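Local structure of attaching and effacing protein, pathogenesis factor (Escherichia coli, 4E9L) at residues A111-K116 / G152-Q157; A91-I96 / K116-N121; F318-A323 / G360-T365. The protein probably acts as an adhesin of the intimin/invasin family, the modelled part being a row of immunoglobulin-like domains from its extracellular region. One frame throughout, in Å; residues are numbered along the deposited sequence.

Contacts 1 and 2 belong to one immunoglobulin-like domain near the start of the modelled chain. They share K116, touch each other and have centres about 12 Å apart. Contact 1 pairs two inner strands of a four-stranded sheet. Contact 2 joins the loop leading into the edge strand 95-99 to the turn that follows strand 108-114. Contact 3 lies in another domain of the same family, its centre about 80 Å from that of contact 1, and again pairs two inner strands. Contacts 1 and 3 are buried, with backbone bonds and aromatic side chains. Contact 2 is only partly buried and relies on a serine hydroxyl, a histidine ring and turn backbone.

Contact 1 of 3, residues A111-K116 / G152-Q157; sequences AIWTAK and GTWTAQ
W113 and W154 stand next to each other on the same face of two antiparallel strands, both directed into the domain interior. The indoles meet obliquely. The six-membered ring of W113 and the five-membered ring of W154 have centroids 4.8 Å apart and planes tilted by 35°. The two side chains leave the backbone differently. CG of W113 is anti to its backbone N (chi1 167°), while CG of W154 is anti to its carbonyl carbon (chi1 -65°). The side chains come closest at W113 CE3 and W154 CB, 3.7 Å. The carbonyl O of W113 sits at the edge of the W154 ring, near its plane. A115 CB lies over one face of the W113 ring, toward the rim, and also comes 3.8 Å from W154 NE1. A111 and A156 continue this face with small side chains, CB to CB 4.4 Å.

The other face carries I112, T114, T153 and T155. I112 CG2 meets T155 CG2 at 4.2 Å, and T114 OG1 lies 4.0 Å from T153 CG2. Between the two faces, W113 N bonds to W154 O at 2.8 Å, and W154 N returns the bond to W113 O. A111 and A156 form a second such pair. A115 N to G152 O, nearly straight, closes the row.

W113 meets W146 of strand 142-148 edge-to-face. The interior face is made of alanine and tryptophan side chains. Both buried indole N-H groups have backbone carbonyl partners, W113 NE1 with A178 O and W154 NE1 with V123 O, which hold the rings to the surrounding loops.

Contact 2 of 3, residues A91-I96 / K116-N121; sequences AAHSSI and KDANDN
A118 sets its CA over the centre of the H93 imidazole, with CB near the ring as well. The CA stands 3.8 Å from the ring centroid, only 11° off the ring normal, in a CH-pi contact over the face. At H93, chi1 -69° sets CG anti to the carbonyl carbon, on the side of the backbone N. A118 O lies over a face of the same ring.

Deeper in the contact, S94 makes the hydrogen bond between the segments. K116 N donates to S94 OG over 3.0 Å in an almost straight line. The hydroxyl also bonds to D90 O, so this one side chain ties K116 to D90, just ahead of A91. The K116 side chain is extended beyond CG. Its aliphatic part lies against the carbonyl of H93, with CD 3.5 Å from H93 O.

D117 organises the second segment from inside. Its OD1 accepts from N119 N at 2.9 Å and from N121 N at 3.0 Å, and the two donors reach it from opposite faces of the carboxylate plane. OD2 takes N121 ND2 on its syn lone pair and also bonds to G87 N. The carboxylate thus holds the turn and also G87, earlier in the chain.

D120 N returns to D117 O at 3.0 Å. Residues 117-120 form a type I beta turn, and the bond from N119 N to D117 OD1 makes an Asx turn within it. The arrangement packs a type I turn with an Asx turn at D117 against the entry of the first edge strand, at one end of an immunoglobulin-like domain.

Contact 3 of 3, residues F318-A323 / G360-T365; sequences FTMKDA and GVYVST
F318-T319 and V361-Y362 run antiparallel as neighbouring inner strands of an immunoglobulin-like domain. F318 and Y362 form a hydrogen-bonded pair, with F318 N to Y362 O and Y362 N to F318 O both at 2.7 Å. T319 and V361 form the next, non-hydrogen-bonded pair, their CA atoms 4.6 Å apart. M320 N bonds to G360 O at 2.9 Å, next to the T319-V361 pair. G360 has a positive phi of 73°, a conformation that suits glycine, and the strand 361-367 begins directly after it.

Alternate side chains go to opposite faces. T319 and V361 stand next to each other on the partly exposed face, T319 OG1 3.9 Å from V361 CG2. F318, M320 and Y362 are buried on the other side. The F318 and Y362 side chains cross obliquely and touch at their near rims, CD2 of F318 to CD1 of Y362, 4.0 Å. The carbonyl O of F318 sits at the edge of the tyrosine ring, near its plane, 3.8 Å from Y362 CD1.

F318 also packs on L301 of the edge strand, on W354 of strand 350-358 and on P333. The phenol of Y362 is not left without partners in the apolar surroundings: its OH bonds to L331 N and to the O of V328, a residue that also has a backbone bond to M320 and touches its side chain, fixing the far end of the ring to the loop after strand 313-319.

The M320 side chain bends at its last torsion (chi3 61°), which sets the position of CE. This methyl carbon approaches the tyrosine ring obliquely, 3.5 Å from Y362 CE1 and 3.8 Å from Y362 OH.

Contact 1 of 3, residues A111-K116 / G152-Q157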
loop_
_atom_site.group_PDB
_atom_site.type_symbol
_atom_site.label_atom_id
_atom_site.label_comp_id
_atom_site.label_asym_id
_atom_site.label_seq_id
_atom_site.Cartn_x
_atom_site.Cartn_y
_atom_site.Cartn_z
ATOM N N ALA A 111 -38.606 8.331 -3.166
ATOM C CA ALA A 111 -38.763 8.609 -4.596
ATOM C C ALA A 111 -39.982 9.503 -4.733
ATOM O O ALA A 111 -41.039 9.178 -4.200
ATOM C CB ALA A 111 -38.974 7.316 -5.378
ATOM N N ILE A 112 -39.834 10.625 -5.438
ATOM C CA ILE A 112 -40.900 11.585 -5.678
ATOM C C ILE A 112 -41.053 11.744 -7.189
ATOM O O ILE A 112 -40.198 12.332 -7.853
ATOM C CB ILE A 112 -40.715 12.967 -4.984
ATOM C CG1 ILE A 112 -40.276 12.828 -3.491
ATOM C CG2 ILE A 112 -42.015 13.789 -5.115
ATOM C CD1 ILE A 112 -38.751 13.102 -3.271
ATOM N N TRP A 113 -42.136 11.203 -7.713
ATOM C CA TRP A 113 -42.437 11.240 -9.131
ATOM C C TRP A 113 -43.505 12.305 -9.379
ATOM O O TRP A 113 -44.581 12.287 -8.761
ATOM C CB TRP A 113 -42.912 9.843 -9.556
ATOM C CG TRP A 113 -43.567 9.714 -10.898
ATOM C CD1 TRP A 113 -43.271 10.396 -12.051
ATOM C CD2 TRP A 113 -44.551 8.739 -11.250
ATOM N NE1 TRP A 113 -44.051 9.931 -13.088
ATOM C CE2 TRP A 113 -44.844 8.911 -12.623
ATOM C CE3 TRP A 113 -45.171 7.689 -10.549
ATOM C CZ2 TRP A 113 -45.810 8.141 -13.279
ATOM C CZ3 TRP A 113 -46.093 6.896 -11.216
ATOM C CH2 TRP A 113 -46.376 7.101 -12.577
ATOM N N THR A 114 -43.199 13.227 -10.275
ATOM C CA THR A 114 -44.083 14.319 -10.667
ATOM C C THR A 114 -44.652 13.916 -12.017
ATOM O O THR A 114 -43.911 13.819 -12.987
ATOM C CB THR A 114 -43.323 15.650 -10.689
ATOM O OG1 THR A 114 -42.748 15.861 -9.407
ATOM C CG2 THR A 114 -44.229 16.832 -11.043
ATOM N N ALA A 115 -45.948 13.600 -12.046
ATOM C CA ALA A 115 -46.647 13.100 -13.227
ATOM C C ALA A 115 -47.482 14.206 -13.841
ATOM O O ALA A 115 -48.346 14.792 -13.175
ATOM C CB ALA A 115 -47.527 11.927 -12.830
ATOM N N LYS A 116 -47.224 14.496 -15.117
ATOM C CA LYS A 116 -47.922 15.573 -15.831
ATOM C C LYS A 116 -48.335 15.135 -17.219
ATOM O O LYS A 116 -47.731 14.229 -17.792
ATOM C CB LYS A 116 -46.997 16.801 -15.983
ATOM C CG LYS A 116 -46.572 17.487 -14.687
ATOM C CD LYS A 116 -45.765 18.767 -14.994
ATOM C CE LYS A 116 -44.970 19.266 -13.808
ATOM N NZ LYS A 116 -44.346 20.596 -14.102
ATOM N N GLY A 152 -50.394 15.531 -8.358
ATOM C CA GLY A 152 -49.500 15.185 -9.462
ATOM C C GLY A 152 -48.222 14.559 -8.938
ATOM O O GLY A 152 -47.437 14.013 -9.718
ATOM N N THR A 153 -47.988 14.639 -7.616
ATOM C CA THR A 153 -46.827 13.970 -7.034
ATOM C C THR A 153 -47.265 12.618 -6.493
ATOM O O THR A 153 -48.371 12.466 -5.963
ATOM C CB THR A 153 -46.023 14.815 -6.020
ATOM O OG1 THR A 153 -46.762 14.963 -4.813
ATOM C CG2 THR A 153 -45.583 16.177 -6.576
ATOM N N TRP A 154 -46.383 11.648 -6.667
ATOM C CA TRP A 154 -46.507 10.262 -6.276
ATOM C C TRP A 154 -45.250 9.933 -5.482
ATOM O O TRP A 154 -44.137 10.257 -5.923
ATOM C CB TRP A 154 -46.589 9.401 -7.532
ATOM C CG TRP A 154 -47.827 9.657 -8.338
ATOM C CD1 TRP A 154 -48.078 10.723 -9.156
ATOM C CD2 TRP A 154 -48.972 8.809 -8.413
ATOM N NE1 TRP A 154 -49.322 10.592 -9.729
ATOM C CE2 TRP A 154 -49.875 9.403 -9.320
ATOM C CE3 TRP A 154 -49.298 7.563 -7.844
ATOM C CZ2 TRP A 154 -51.106 8.822 -9.637
ATOM C CZ3 TRP A 154 -50.513 6.984 -8.167
ATOM C CH2 TRP A 154 -51.398 7.607 -9.061
ATOM N N THR A 155 -45.404 9.352 -4.293
ATOM C CA THR A 155 -44.214 9.083 -3.467
ATOM C C THR A 155 -44.065 7.597 -3.140
ATOM O O THR A 155 -45.068 6.927 -2.912
ATOM C CB THR A 155 -44.272 9.923 -2.155
ATOM O OG1 THR A 155 -45.505 9.669 -1.515
ATOM C CG2 THR A 155 -44.162 11.428 -2.392
ATOM N N ALA A 156 -42.821 7.078 -3.128
ATOM C CA ALA A 156 -42.532 5.691 -2.736
ATOM C C ALA A 156 -41.295 5.674 -1.864
ATOM O O ALA A 156 -40.402 6.493 -2.057
ATOM C CB ALA A 156 -42.340 4.793 -3.948
ATOM N N GLN A 157 -41.248 4.757 -0.892
ATOM C CA GLN A 157 -40.092 4.654 -0.013
ATOM C C GLN A 157 -39.257 3.474 -0.445
ATOM O O GLN A 157 -39.800 2.377 -0.652
ATOM C CB GLN A 157 -40.531 4.490 1.465
ATOM C CG GLN A 157 -41.345 5.663 2.032
ATOM C CD GLN A 157 -40.635 7.008 2.011
ATOM O OE1 GLN A 157 -39.403 7.107 2.073
ATOM N NE2 GLN A 157 -41.415 8.080 1.966
#

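Contact 2 of 3, residues A91-I96 / K116-N121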
loop_
_atom_site.group_PDB
_atom_site.type_symbol
_atom_site.label_atom_id
_atom_site.label_comp_id
_atom_site.label_asym_id
_atom_site.label_seq_id
_atom_site.Cartn_x
_atom_site.Cartn_y
_atom_site.Cartn_z
ATOM N N ALA A 91 -44.577 11.226 -20.563
ATOM C CA ALA A 91 -43.241 11.050 -19.950
ATOM C C ALA A 91 -42.312 12.254 -20.135
ATOM O O ALA A 91 -41.579 12.586 -19.210
ATOM C CB ALA A 91 -42.559 9.797 -20.469
ATOM N N ALA A 92 -42.332 12.905 -21.319
ATOM C CA ALA A 92 -41.470 14.078 -21.584
ATOM C C ALA A 92 -41.758 15.275 -20.637
ATOM O O ALA A 92 -40.860 16.083 -20.389
ATOM C CB ALA A 92 -41.583 14.502 -23.046
ATOM N N HIS A 93 -42.973 15.362 -20.070
ATOM C CA HIS A 93 -43.302 16.442 -19.125
ATOM C C HIS A 93 -43.227 15.989 -17.643
ATOM O O HIS A 93 -43.494 16.773 -16.733
ATOM C CB HIS A 93 -44.692 17.003 -19.423
ATOM C CG HIS A 93 -44.752 17.756 -20.707
ATOM N ND1 HIS A 93 -44.717 17.100 -21.928
ATOM C CD2 HIS A 93 -44.837 19.087 -20.929
ATOM C CE1 HIS A 93 -44.772 18.052 -22.847
ATOM N NE2 HIS A 93 -44.872 19.261 -22.297
ATOM N N SER A 94 -42.896 14.733 -17.418
ATOM C CA SER A 94 -42.871 14.139 -16.086
ATOM C C SER A 94 -41.452 13.940 -15.603
ATOM O O SER A 94 -40.527 13.765 -16.414
ATOM C CB SER A 94 -43.633 12.816 -16.100
ATOM O OG SER A 94 -44.983 13.035 -16.480
ATOM N N SER A 95 -41.270 13.957 -14.277
ATOM C CA SER A 95 -39.932 13.788 -13.722
ATOM C C SER A 95 -39.918 12.972 -12.439
ATOM O O SER A 95 -40.966 12.702 -11.819
ATOM C CB SER A 95 -39.295 15.162 -13.491
ATOM O OG SER A 95 -40.068 15.855 -12.525
ATOM N N ILE A 96 -38.716 12.601 -12.026
ATOM C CA ILE A 96 -38.540 11.852 -10.788
ATOM C C ILE A 96 -37.327 12.382 -10.021
ATOM O O ILE A 96 -36.265 12.627 -10.617
ATOM C CB ILE A 96 -38.516 10.307 -11.012
ATOM C CG1 ILE A 96 -38.345 9.555 -9.653
ATOM C CG2 ILE A 96 -37.446 9.892 -12.068
ATOM C CD1 ILE A 96 -38.705 8.129 -9.612
ATOM N N LYS A 116 -47.224 14.496 -15.117
ATOM C CA LYS A 116 -47.922 15.573 -15.831
ATOM C C LYS A 116 -48.335 15.135 -17.219
ATOM O O LYS A 116 -47.731 14.229 -17.792
ATOM C CB LYS A 116 -46.997 16.801 -15.983
ATOM C CG LYS A 116 -46.572 17.487 -14.687
ATOM C CD LYS A 116 -45.765 18.767 -14.994
ATOM C CE LYS A 116 -44.970 19.266 -13.808
ATOM N NZ LYS A 116 -44.346 20.596 -14.102
ATOM N N ASP A 117 -49.339 15.825 -17.788
ATOM C CA ASP A 117 -49.764 15.594 -19.161
ATOM C C ASP A 117 -48.978 16.574 -20.037
ATOM O O ASP A 117 -48.145 17.319 -19.501
ATOM C CB ASP A 117 -51.290 15.778 -19.281
ATOM C CG ASP A 117 -51.844 17.188 -19.104
ATOM O OD1 ASP A 117 -51.037 18.139 -18.933
ATOM O OD2 ASP A 117 -53.081 17.343 -19.139
ATOM N N ALA A 118 -49.240 16.605 -21.365
ATOM C CA ALA A 118 -48.511 17.522 -22.253
ATOM C C ALA A 118 -48.766 19.025 -22.017
ATOM O O ALA A 118 -47.994 19.836 -22.502
ATOM C CB ALA A 118 -48.717 17.150 -23.710
ATOM N N ASN A 119 -49.819 19.398 -21.260
ATOM C CA ASN A 119 -50.099 20.798 -20.907
ATOM C C ASN A 119 -49.546 21.129 -19.516
ATOM O O ASN A 119 -49.864 22.183 -18.985
ATOM C CB ASN A 119 -51.615 21.101 -20.966
ATOM C CG ASN A 119 -52.124 21.571 -22.310
ATOM O OD1 ASN A 119 -53.232 21.239 -22.731
ATOM N ND2 ASN A 119 -51.360 22.399 -22.993
ATOM N N ASP A 120 -48.722 20.227 -18.913
ATOM C CA ASP A 120 -48.102 20.439 -17.592
ATOM C C ASP A 120 -49.098 20.438 -16.420
ATOM O O ASP A 120 -48.779 20.916 -15.324
ATOM C CB ASP A 120 -47.177 21.687 -17.597
ATOM C CG ASP A 120 -46.037 21.563 -18.583
ATOM O OD1 ASP A 120 -45.336 20.551 -18.539
ATOM O OD2 ASP A 120 -45.840 22.497 -19.387
ATOM N N ASN A 121 -50.295 19.882 -16.662
ATOM C CA ASN A 121 -51.323 19.686 -15.646
ATOM C C ASN A 121 -50.929 18.459 -14.808
ATOM O O ASN A 121 -50.472 17.476 -15.384
ATOM C CB ASN A 121 -52.695 19.385 -16.295
ATOM C CG ASN A 121 -53.232 20.500 -17.148
ATOM O OD1 ASN A 121 -53.214 21.665 -16.754
ATOM N ND2 ASN A 121 -53.709 20.167 -18.345
#

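Contact 3 of 3, residues F318-A323 / G360-T365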
loop_
_atom_site.group_PDB
_atom_site.type_symbol
_atom_site.label_atom_id
_atom_site.label_comp_id
_atom_site.label_asym_id
_atom_site.label_seq_id
_atom_site.Cartn_x
_atom_site.Cartn_y
_atom_site.Cartn_z
ATOM N N PHE A 318 36.505 -8.970 8.177
ATOM C CA PHE A 318 35.771 -7.932 7.484
ATOM C C PHE A 318 34.571 -7.489 8.316
ATOM O O PHE A 318 33.711 -8.311 8.621
ATOM C CB PHE A 318 35.383 -8.402 6.069
ATOM C CG PHE A 318 34.488 -7.450 5.314
ATOM C CD1 PHE A 318 34.898 -6.145 5.040
ATOM C CD2 PHE A 318 33.211 -7.837 4.923
ATOM C CE1 PHE A 318 34.056 -5.254 4.370
ATOM C CE2 PHE A 318 32.359 -6.935 4.262
ATOM C CZ PHE A 318 32.787 -5.646 4.004
ATOM N N THR A 319 34.561 -6.193 8.743
ATOM C CA THR A 319 33.485 -5.622 9.572
ATOM C C THR A 319 32.678 -4.731 8.669
ATOM O O THR A 319 33.208 -3.778 8.106
ATOM C CB THR A 319 34.055 -4.869 10.784
ATOM O OG1 THR A 319 34.740 -5.813 11.597
ATOM C CG2 THR A 319 32.962 -4.168 11.619
ATOM N N MET A 320 31.413 -5.056 8.508
ATOM C CA MET A 320 30.575 -4.315 7.595
ATOM C C MET A 320 29.507 -3.491 8.319
ATOM O O MET A 320 28.735 -4.022 9.121
ATOM C CB MET A 320 29.981 -5.292 6.574
ATOM C CG MET A 320 28.991 -4.679 5.649
ATOM S SD MET A 320 28.790 -5.588 4.107
ATOM C CE MET A 320 28.233 -7.157 4.661
ATOM N N LYS A 321 29.487 -2.188 8.036
ATOM C CA LYS A 321 28.483 -1.292 8.605
ATOM C C LYS A 321 27.765 -0.465 7.516
ATOM O O LYS A 321 28.319 -0.266 6.428
ATOM C CB LYS A 321 29.133 -0.355 9.620
ATOM C CG LYS A 321 29.526 -1.035 10.926
ATOM C CD LYS A 321 30.065 -0.016 11.927
ATOM C CE LYS A 321 30.701 -0.672 13.137
ATOM N NZ LYS A 321 32.077 -1.120 12.846
ATOM N N ASP A 322 26.577 0.067 7.853
ATOM C CA ASP A 322 25.807 0.966 6.975
ATOM C C ASP A 322 26.221 2.430 7.268
ATOM O O ASP A 322 27.154 2.655 8.059
ATOM C CB ASP A 322 24.286 0.701 7.089
ATOM C CG ASP A 322 23.585 1.148 8.368
ATOM O OD1 ASP A 322 24.245 1.770 9.229
ATOM O OD2 ASP A 322 22.372 0.890 8.499
ATOM N N ALA A 323 25.555 3.418 6.640
ATOM C CA ALA A 323 25.867 4.845 6.800
ATOM C C ALA A 323 25.613 5.391 8.201
ATOM O O ALA A 323 26.133 6.460 8.553
ATOM C CB ALA A 323 25.114 5.672 5.759
ATOM N N GLY A 360 27.700 -8.614 11.881
ATOM C CA GLY A 360 28.327 -7.862 10.787
ATOM C C GLY A 360 29.824 -8.117 10.646
ATOM O O GLY A 360 30.529 -7.320 10.024
ATOM N N VAL A 361 30.334 -9.221 11.215
ATOM C CA VAL A 361 31.772 -9.540 11.160
ATOM C C VAL A 361 31.962 -10.820 10.371
ATOM O O VAL A 361 31.457 -11.864 10.780
ATOM C CB VAL A 361 32.428 -9.627 12.559
ATOM C CG1 VAL A 361 33.912 -10.057 12.446
ATOM C CG2 VAL A 361 32.289 -8.299 13.314
ATOM N N TYR A 362 32.668 -10.732 9.230
ATOM C CA TYR A 362 32.874 -11.870 8.332
ATOM C C TYR A 362 34.342 -12.262 8.310
ATOM O O TYR A 362 35.225 -11.398 8.209
ATOM C CB TYR A 362 32.318 -11.576 6.921
ATOM C CG TYR A 362 30.861 -11.111 6.929
ATOM C CD1 TYR A 362 30.528 -9.785 7.220
ATOM C CD2 TYR A 362 29.827 -11.986 6.606
ATOM C CE1 TYR A 362 29.191 -9.362 7.246
ATOM C CE2 TYR A 362 28.492 -11.574 6.620
ATOM C CZ TYR A 362 28.178 -10.257 6.939
ATOM O OH TYR A 362 26.853 -9.860 6.939
ATOM N N VAL A 363 34.606 -13.571 8.429
ATOM C CA VAL A 363 35.983 -14.083 8.473
ATOM C C VAL A 363 36.230 -14.996 7.263
ATOM O O VAL A 363 35.349 -15.777 6.890
ATOM C CB VAL A 363 36.262 -14.780 9.856
ATOM C CG1 VAL A 363 37.631 -15.450 9.894
ATOM C CG2 VAL A 363 36.123 -13.787 11.015
ATOM N N SER A 364 37.407 -14.863 6.637
ATOM C CA SER A 364 37.839 -15.706 5.511
ATOM C C SER A 364 39.329 -16.012 5.642
ATOM O O SER A 364 40.091 -15.206 6.172
ATOM C CB SER A 364 37.594 -15.003 4.176
ATOM O OG SER A 364 38.046 -15.781 3.075
ATOM N N THR A 365 39.747 -17.157 5.120
ATOM C CA THR A 365 41.151 -17.541 5.119
ATOM C C THR A 365 41.710 -17.146 3.771
ATOM O O THR A 365 41.195 -17.579 2.732
ATOM C CB THR A 365 41.308 -19.059 5.336
ATOM O OG1 THR A 365 40.833 -19.398 6.654
ATOM C CG2 THR A 365 42.752 -19.520 5.177
#